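Local coordinates for protein putative poly(3-hydroxybutyrate) depolymerase LpqC (Bordetella parapertussis 12822, PDB 3D0K) that probably hydrolyses ester bonds of poly(3-hydroxybutyrate) or related substrates, as a putative depolymerase with an alpha-beta-alpha sandwich architecture, at residues V56-H61 and V86-S91; H199-L204 and R255-G260; P222-E227 and P235-R240. All coordinates share one frame; numbering follows the deposited sequence.

Contact 1: V56-H61 and V86-S91; sequences VVVVQH and VAPTFS
V58 and V86 pair as parallel neighbours in the central sheet, where the axes of the short strands 56-60 and 86-89 come within 4.7 Å at a crossing angle of -31°. The strands are adjacent in the sheet and joined through helices 67-73 and 75-81, a beta-alpha-beta crossover. V86 straddles V58 in the usual parallel manner: V86 N donates to V57 O at 2.9 Å, and V86 O receives V59 N at 2.8 Å. Beyond V59 and A87 the two segments draw apart, and a water enters the gap. It donates to V59 O and P88 O and accepts from H61 N, continuing the ladder where direct backbone-to-backbone bonds stop. The side chains of V58 and P88 cross at about a right angle on the face covered by helix 122-133, V58 CG1 lying 3.8 Å from P88 CD. H61 has CG between the backbone N and the carbonyl carbon (chi1 54°). F90 N and T89 CA lie at its ring edge, and NE2 accepts F90 N at 3.0 Å. F90 itself stacks on F40. NE2 as acceptor is consistent with a proton kept off that nitrogen, and the bond joins the chain just beyond the two strand ends.

Contact 2: H199-L204 and R255-G260; sequences HLARLL and RGLPFG
The C-terminal turn of helix 197-205 meets the connection that carries the chain from helix 237-255 into edge strand 262-266, with L204 bonded to G260 at one end and L200 set against R255 at the other. L204 O receives G260 N at 2.9 Å, and the same oxygen takes a CA-H...O contact from F259. One turn back, a water donates to both A201 O and P258 O, so two carbonyls that cannot bond each other are joined through it. Apolar groups fill in beside these links. L257 CD1 rests 3.9 Å from A201 CB and also reaches L204 CD1, while L204 CD2 meets F259 CD1 at 4.2 Å as their side chains cross obliquely. The L204 side chain also touches A251 and A252 of helix 237-255. At the other end of the contact, L200 CD2 sits over one face of the R255 guanidinium, 3.4 Å from R255 NH2 and displaced toward the rim. The charge of that group is met by E197, which forms a salt bridge with R255 NE. G256 ends helix 237-255 in a Schellman motif, a standard helix C-terminus with glycine at positive phi, which here opens the turn into edge strand 262-266 of the alpha-beta-alpha sandwich.

Contact 3: P222-E227 and P235-R240; sequences PNLPSE and PHRYAR. With SO4 (sulfate ion), chain E.
L224 packs against R237 and R240, and this is the compact part of the contact. L224 CG is anti to the backbone N (chi1 178°), and beyond it CD1 lies 3.6 Å from R237 CG and over the centre of the R237 guanidinium, 3.9 Å above its plane. The two side chains slide past each other in opposite directions, whereas L224 and R240 meet tip to tip. The other methyl of L224, CD2, comes within 3.6 Å of P235 O. R240 adds the polar grip: NH1 donates to P225 O at 2.9 Å, in the carbonyl plane and on a lone pair, and NH2 adds a weak bond of 3.2 Å to the same oxygen. R240 NH1 also binds G175 O and NE binds G234 O, which would hold the guanidinium in place. L224 N, by contrast, is buried without a partner in the model.

A sulfate, probably from the crystallisation liquor, belongs to the gripped part too. It lies at the edge of the R237 guanidinium, where NE and NH1 both donate to O3, each at 2.7 Å; P225 CG is 3.1 Å from sulfate O2, and Q152 NE2 is another donor to the ion. R237 NH2 turns instead to a salt bridge with D216, which with S148 and H271 probably forms a Ser-His-Asp triad. The loose side is at the exposed N223 and, apart from its carbonyl, P235, which add little buried area. The contact joins the loop after strand 209-213 to the first turn of helix 237-255, with short helix 228-231 packed beside P225 and R240.

The three contacts sample one alpha-beta-alpha sandwich at well-separated points. Contact 1 lies within the central sheet, about 8 Å from the chain's centre, whereas contacts 2 and 3 lie 18 to 19 Å out. Their centres are 23 to 27 Å apart, and none touches another. Along the chain contact 1 closes first; contact 3 then falls wholly between the two segments of contact 2. These last two share helix 237-255, contact 3 at its start and contact 2 at its end, so the helix is tied at both ends to different parts of the fold. One contact thus lies in the sheet and two at the periphery, contact 3 bordering the probable catalytic residues.

Contact 1: V56-H61 and V86-S91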
# COMPACT_ATOMS: atom_id res chain seq x y z
N VAL A 56 3.60 12.27 6.10
CA VAL A 56 2.78 11.21 6.70
C VAL A 56 3.04 9.99 5.88
O VAL A 56 3.03 10.08 4.67
CB VAL A 56 1.31 11.55 6.57
CG1 VAL A 56 0.43 10.35 7.06
CG2 VAL A 56 1.06 12.89 7.34
N VAL A 57 3.38 8.89 6.53
CA VAL A 57 3.57 7.63 5.81
C VAL A 57 2.42 6.67 6.15
O VAL A 57 2.19 6.35 7.30
CB VAL A 57 4.94 7.00 6.15
CG1 VAL A 57 5.09 5.72 5.30
CG2 VAL A 57 6.08 8.06 5.90
N VAL A 58 1.67 6.24 5.14
CA VAL A 58 0.58 5.26 5.35
C VAL A 58 1.27 3.90 5.10
O VAL A 58 1.90 3.72 4.07
CB VAL A 58 -0.57 5.50 4.40
CG1 VAL A 58 -1.68 4.44 4.56
CG2 VAL A 58 -1.20 6.95 4.62
N VAL A 59 1.16 2.97 6.04
CA VAL A 59 1.84 1.67 5.91
C VAL A 59 0.80 0.57 5.88
O VAL A 59 0.01 0.45 6.84
CB VAL A 59 2.81 1.48 7.11
CG1 VAL A 59 3.39 0.10 7.12
CG2 VAL A 59 3.91 2.54 7.08
N GLN A 60 0.79 -0.27 4.84
CA GLN A 60 -0.18 -1.37 4.80
C GLN A 60 0.44 -2.75 5.06
O GLN A 60 1.36 -3.13 4.37
CB GLN A 60 -0.92 -1.41 3.49
CG GLN A 60 -1.81 -0.16 3.24
CD GLN A 60 -2.95 -0.09 4.26
OE1 GLN A 60 -3.38 -1.13 4.83
NE2 GLN A 60 -3.45 1.11 4.49
N HIS A 61 -0.11 -3.44 6.06
CA HIS A 61 0.40 -4.75 6.58
C HIS A 61 0.23 -5.85 5.54
O HIS A 61 -0.51 -5.69 4.58
CB HIS A 61 -0.35 -5.11 7.89
CG HIS A 61 -1.86 -5.10 7.78
ND1 HIS A 61 -2.56 -5.89 6.88
CD2 HIS A 61 -2.81 -4.39 8.45
CE1 HIS A 61 -3.86 -5.67 7.01
NE2 HIS A 61 -4.03 -4.79 7.98
N VAL A 86 1.00 5.98 9.96
CA VAL A 86 -0.38 5.53 10.11
C VAL A 86 -0.51 4.20 9.40
O VAL A 86 -0.32 4.13 8.16
CB VAL A 86 -1.36 6.53 9.43
CG1 VAL A 86 -2.78 6.02 9.48
CG2 VAL A 86 -1.27 7.94 10.11
N ALA A 87 -0.87 3.18 10.17
CA ALA A 87 -1.06 1.84 9.64
C ALA A 87 -2.55 1.42 9.75
O ALA A 87 -2.95 0.87 10.80
CB ALA A 87 -0.14 0.88 10.32
N PRO A 88 -3.34 1.69 8.69
CA PRO A 88 -4.73 1.23 8.68
C PRO A 88 -4.72 -0.30 8.73
O PRO A 88 -4.14 -0.94 7.84
CB PRO A 88 -5.28 1.73 7.33
CG PRO A 88 -4.33 2.91 6.94
CD PRO A 88 -2.99 2.41 7.44
N THR A 89 -5.40 -0.85 9.74
CA THR A 89 -5.27 -2.26 10.09
C THR A 89 -6.62 -2.97 9.99
O THR A 89 -7.56 -2.61 10.67
CB THR A 89 -4.73 -2.37 11.51
OG1 THR A 89 -3.49 -1.65 11.56
CG2 THR A 89 -4.49 -3.80 11.87
N PHE A 90 -6.66 -4.02 9.15
CA PHE A 90 -7.95 -4.69 8.80
C PHE A 90 -7.89 -6.11 9.33
O PHE A 90 -7.17 -6.95 8.79
CB PHE A 90 -8.17 -4.64 7.26
CG PHE A 90 -8.24 -3.24 6.72
CD1 PHE A 90 -9.43 -2.53 6.74
CD2 PHE A 90 -7.08 -2.58 6.25
CE1 PHE A 90 -9.49 -1.24 6.28
CE2 PHE A 90 -7.12 -1.31 5.78
CZ PHE A 90 -8.32 -0.60 5.82
N SER A 91 -8.61 -6.35 10.41
CA SER A 91 -8.49 -7.61 11.11
C SER A 91 -9.09 -8.74 10.29
O SER A 91 -9.98 -8.51 9.49
CB SER A 91 -9.18 -7.52 12.47
OG SER A 91 -10.59 -7.40 12.30
O HOH W 1 -1.35 -1.60 7.97

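Contact 2: H199-L204 and R255-G260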
# COMPACT_ATOMS: atom_id res chain seq x y z
N HIS A 199 -8.68 5.34 -15.83
CA HIS A 199 -8.05 4.80 -14.60
C HIS A 199 -6.72 4.17 -14.98
O HIS A 199 -5.71 4.37 -14.30
CB HIS A 199 -8.91 3.72 -13.91
CG HIS A 199 -10.07 4.27 -13.14
ND1 HIS A 199 -11.36 4.24 -13.61
CD2 HIS A 199 -10.11 4.90 -11.94
CE1 HIS A 199 -12.16 4.82 -12.74
NE2 HIS A 199 -11.42 5.24 -11.72
N LEU A 200 -6.74 3.40 -16.06
CA LEU A 200 -5.55 2.75 -16.56
C LEU A 200 -4.46 3.77 -16.97
O LEU A 200 -3.28 3.57 -16.63
CB LEU A 200 -5.90 1.81 -17.74
CG LEU A 200 -4.66 1.05 -18.26
CD1 LEU A 200 -3.84 0.31 -17.17
CD2 LEU A 200 -5.03 0.06 -19.35
N ALA A 201 -4.83 4.81 -17.70
CA ALA A 201 -3.84 5.82 -18.11
C ALA A 201 -3.22 6.45 -16.87
O ALA A 201 -2.01 6.62 -16.80
CB ALA A 201 -4.50 6.90 -18.99
N ARG A 202 -4.04 6.80 -15.88
CA ARG A 202 -3.52 7.44 -14.67
C ARG A 202 -2.60 6.49 -13.89
O ARG A 202 -1.52 6.92 -13.37
CB ARG A 202 -4.65 7.86 -13.75
CG ARG A 202 -5.53 8.97 -14.31
CD ARG A 202 -6.72 8.98 -13.37
NE ARG A 202 -8.00 9.39 -13.95
CZ ARG A 202 -8.24 10.59 -14.47
NH1 ARG A 202 -7.26 11.50 -14.53
NH2 ARG A 202 -9.44 10.86 -14.97
N LEU A 203 -3.01 5.22 -13.81
CA LEU A 203 -2.15 4.18 -13.18
C LEU A 203 -0.78 4.11 -13.82
O LEU A 203 0.28 4.12 -13.13
CB LEU A 203 -2.84 2.81 -13.24
CG LEU A 203 -2.04 1.57 -12.83
CD1 LEU A 203 -1.70 1.65 -11.33
CD2 LEU A 203 -2.75 0.30 -13.24
N LEU A 204 -0.77 3.95 -15.15
CA LEU A 204 0.46 3.87 -15.90
C LEU A 204 1.39 5.06 -15.78
O LEU A 204 2.58 4.89 -15.77
CB LEU A 204 0.18 3.55 -17.39
CG LEU A 204 -0.45 2.17 -17.68
CD1 LEU A 204 -0.91 2.08 -19.14
CD2 LEU A 204 0.55 1.01 -17.36
N ARG A 255 -0.55 1.90 -26.14
CA ARG A 255 -1.44 3.03 -26.09
C ARG A 255 -0.77 4.36 -26.41
O ARG A 255 -1.46 5.38 -26.45
CB ARG A 255 -2.12 3.09 -24.71
CG ARG A 255 -3.13 1.92 -24.49
CD ARG A 255 -3.62 1.90 -23.03
NE ARG A 255 -4.67 0.89 -22.80
CZ ARG A 255 -4.41 -0.40 -22.64
NH1 ARG A 255 -3.15 -0.82 -22.72
NH2 ARG A 255 -5.39 -1.27 -22.42
N GLY A 256 0.55 4.36 -26.56
CA GLY A 256 1.33 5.57 -26.76
C GLY A 256 1.30 6.48 -25.55
O GLY A 256 1.44 7.70 -25.70
N LEU A 257 1.09 5.90 -24.36
CA LEU A 257 0.98 6.64 -23.08
C LEU A 257 2.31 6.81 -22.35
O LEU A 257 3.18 5.95 -22.45
CB LEU A 257 -0.02 5.97 -22.10
CG LEU A 257 -1.49 6.10 -22.50
CD1 LEU A 257 -2.33 5.13 -21.69
CD2 LEU A 257 -2.07 7.56 -22.42
N PRO A 258 2.44 7.92 -21.59
CA PRO A 258 3.60 7.99 -20.66
C PRO A 258 3.57 6.88 -19.58
O PRO A 258 2.47 6.45 -19.11
CB PRO A 258 3.49 9.38 -20.01
CG PRO A 258 2.16 9.96 -20.41
CD PRO A 258 1.56 9.12 -21.54
N PHE A 259 4.76 6.37 -19.23
CA PHE A 259 4.90 5.27 -18.29
C PHE A 259 5.85 5.68 -17.17
O PHE A 259 7.02 5.95 -17.42
CB PHE A 259 5.47 4.07 -19.01
CG PHE A 259 5.66 2.85 -18.14
CD1 PHE A 259 4.56 2.21 -17.55
CD2 PHE A 259 6.94 2.28 -18.01
CE1 PHE A 259 4.74 1.07 -16.79
CE2 PHE A 259 7.13 1.10 -17.22
CZ PHE A 259 6.05 0.51 -16.64
N GLY A 260 5.34 5.70 -15.94
CA GLY A 260 6.04 6.27 -14.79
C GLY A 260 6.62 5.24 -13.82
O GLY A 260 7.40 5.62 -12.92
O HOH W 2 -0.17 7.23 -18.93

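Contact 3: P222-E227 and P235-R240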
# COMPACT_ATOMS: atom_id res chain seq x y z
N PRO A 222 3.54 -21.65 0.74
CA PRO A 222 2.31 -22.02 1.47
C PRO A 222 1.36 -20.83 1.56
O PRO A 222 0.16 -20.96 1.28
CB PRO A 222 2.81 -22.44 2.86
CG PRO A 222 4.31 -22.03 2.91
CD PRO A 222 4.62 -21.23 1.66
N ASN A 223 1.91 -19.68 1.92
CA ASN A 223 1.20 -18.42 1.84
C ASN A 223 1.34 -17.71 0.49
O ASN A 223 0.70 -16.68 0.27
CB ASN A 223 1.66 -17.51 2.97
CG ASN A 223 1.08 -17.91 4.32
OD1 ASN A 223 0.37 -18.93 4.44
ND2 ASN A 223 1.37 -17.11 5.35
N LEU A 224 2.14 -18.28 -0.41
CA LEU A 224 2.34 -17.70 -1.74
C LEU A 224 1.09 -17.90 -2.60
O LEU A 224 0.65 -19.03 -2.78
CB LEU A 224 3.54 -18.35 -2.42
CG LEU A 224 3.94 -17.95 -3.85
CD1 LEU A 224 4.56 -16.56 -3.95
CD2 LEU A 224 4.89 -19.00 -4.44
N PRO A 225 0.51 -16.80 -3.14
CA PRO A 225 -0.68 -16.96 -3.98
C PRO A 225 -0.46 -18.02 -5.07
O PRO A 225 0.48 -17.93 -5.86
CB PRO A 225 -0.89 -15.56 -4.57
CG PRO A 225 -0.33 -14.64 -3.50
CD PRO A 225 0.89 -15.37 -2.99
N SER A 226 -1.33 -19.03 -5.07
CA SER A 226 -1.14 -20.22 -5.90
C SER A 226 -2.30 -20.55 -6.82
O SER A 226 -2.30 -21.62 -7.41
CB SER A 226 -0.82 -21.46 -5.03
OG SER A 226 0.49 -21.35 -4.48
N GLU A 227 -3.27 -19.65 -6.97
CA GLU A 227 -4.31 -19.80 -8.01
C GLU A 227 -3.72 -19.65 -9.42
O GLU A 227 -2.65 -19.04 -9.59
CB GLU A 227 -5.45 -18.82 -7.79
CG GLU A 227 -6.39 -19.28 -6.65
CD GLU A 227 -7.60 -18.36 -6.42
OE1 GLU A 227 -7.43 -17.11 -6.46
OE2 GLU A 227 -8.72 -18.89 -6.19
N PRO A 235 7.00 -18.14 -10.87
CA PRO A 235 7.08 -19.14 -9.78
C PRO A 235 7.18 -18.56 -8.36
O PRO A 235 6.97 -19.31 -7.39
CB PRO A 235 8.35 -19.94 -10.12
CG PRO A 235 9.18 -18.99 -10.97
CD PRO A 235 8.23 -18.07 -11.68
N HIS A 236 7.49 -17.27 -8.23
CA HIS A 236 7.79 -16.64 -6.95
C HIS A 236 7.56 -15.15 -7.07
O HIS A 236 7.36 -14.64 -8.18
CB HIS A 236 9.21 -16.98 -6.42
CG HIS A 236 10.31 -16.80 -7.44
ND1 HIS A 236 10.56 -15.59 -8.06
CD2 HIS A 236 11.20 -17.69 -7.96
CE1 HIS A 236 11.55 -15.74 -8.92
NE2 HIS A 236 11.95 -17.01 -8.89
N ARG A 237 7.61 -14.42 -5.95
CA ARG A 237 7.15 -13.04 -5.98
C ARG A 237 8.12 -12.20 -6.80
O ARG A 237 7.70 -11.24 -7.44
CB ARG A 237 7.05 -12.46 -4.56
CG ARG A 237 6.05 -13.25 -3.66
CD ARG A 237 5.84 -12.54 -2.35
NE ARG A 237 4.87 -13.25 -1.49
CZ ARG A 237 5.14 -14.33 -0.76
NH1 ARG A 237 4.18 -14.85 -0.00
NH2 ARG A 237 6.37 -14.86 -0.76
N TYR A 238 9.40 -12.53 -6.75
CA TYR A 238 10.40 -11.72 -7.45
C TYR A 238 10.12 -11.80 -8.98
O TYR A 238 10.08 -10.76 -9.68
CB TYR A 238 11.80 -12.21 -7.08
CG TYR A 238 12.95 -11.50 -7.81
CD1 TYR A 238 13.03 -10.09 -7.83
CD2 TYR A 238 13.98 -12.24 -8.40
CE1 TYR A 238 14.07 -9.45 -8.47
CE2 TYR A 238 15.05 -11.61 -9.05
CZ TYR A 238 15.09 -10.21 -9.07
OH TYR A 238 16.15 -9.58 -9.73
N ALA A 239 9.90 -13.02 -9.51
CA ALA A 239 9.49 -13.15 -10.94
C ALA A 239 8.22 -12.37 -11.24
O ALA A 239 8.12 -11.75 -12.30
CB ALA A 239 9.29 -14.60 -11.34
N ARG A 240 7.24 -12.42 -10.34
CA ARG A 240 5.98 -11.77 -10.60
C ARG A 240 6.12 -10.26 -10.67
O ARG A 240 5.40 -9.60 -11.46
CB ARG A 240 4.93 -12.14 -9.55
CG ARG A 240 4.67 -13.60 -9.58
CD ARG A 240 3.59 -14.08 -8.59
NE ARG A 240 3.52 -15.54 -8.67
CZ ARG A 240 2.88 -16.33 -7.80
NH1 ARG A 240 2.25 -15.81 -6.76
NH2 ARG A 240 2.90 -17.64 -7.95
S SO4 E . 1.12 -12.31 -0.34
O1 SO4 E . 1.05 -10.99 -0.98
O2 SO4 E . -0.06 -13.06 -0.80
O3 SO4 E . 2.28 -13.09 -0.67
O4 SO4 E . 0.91 -12.26 1.09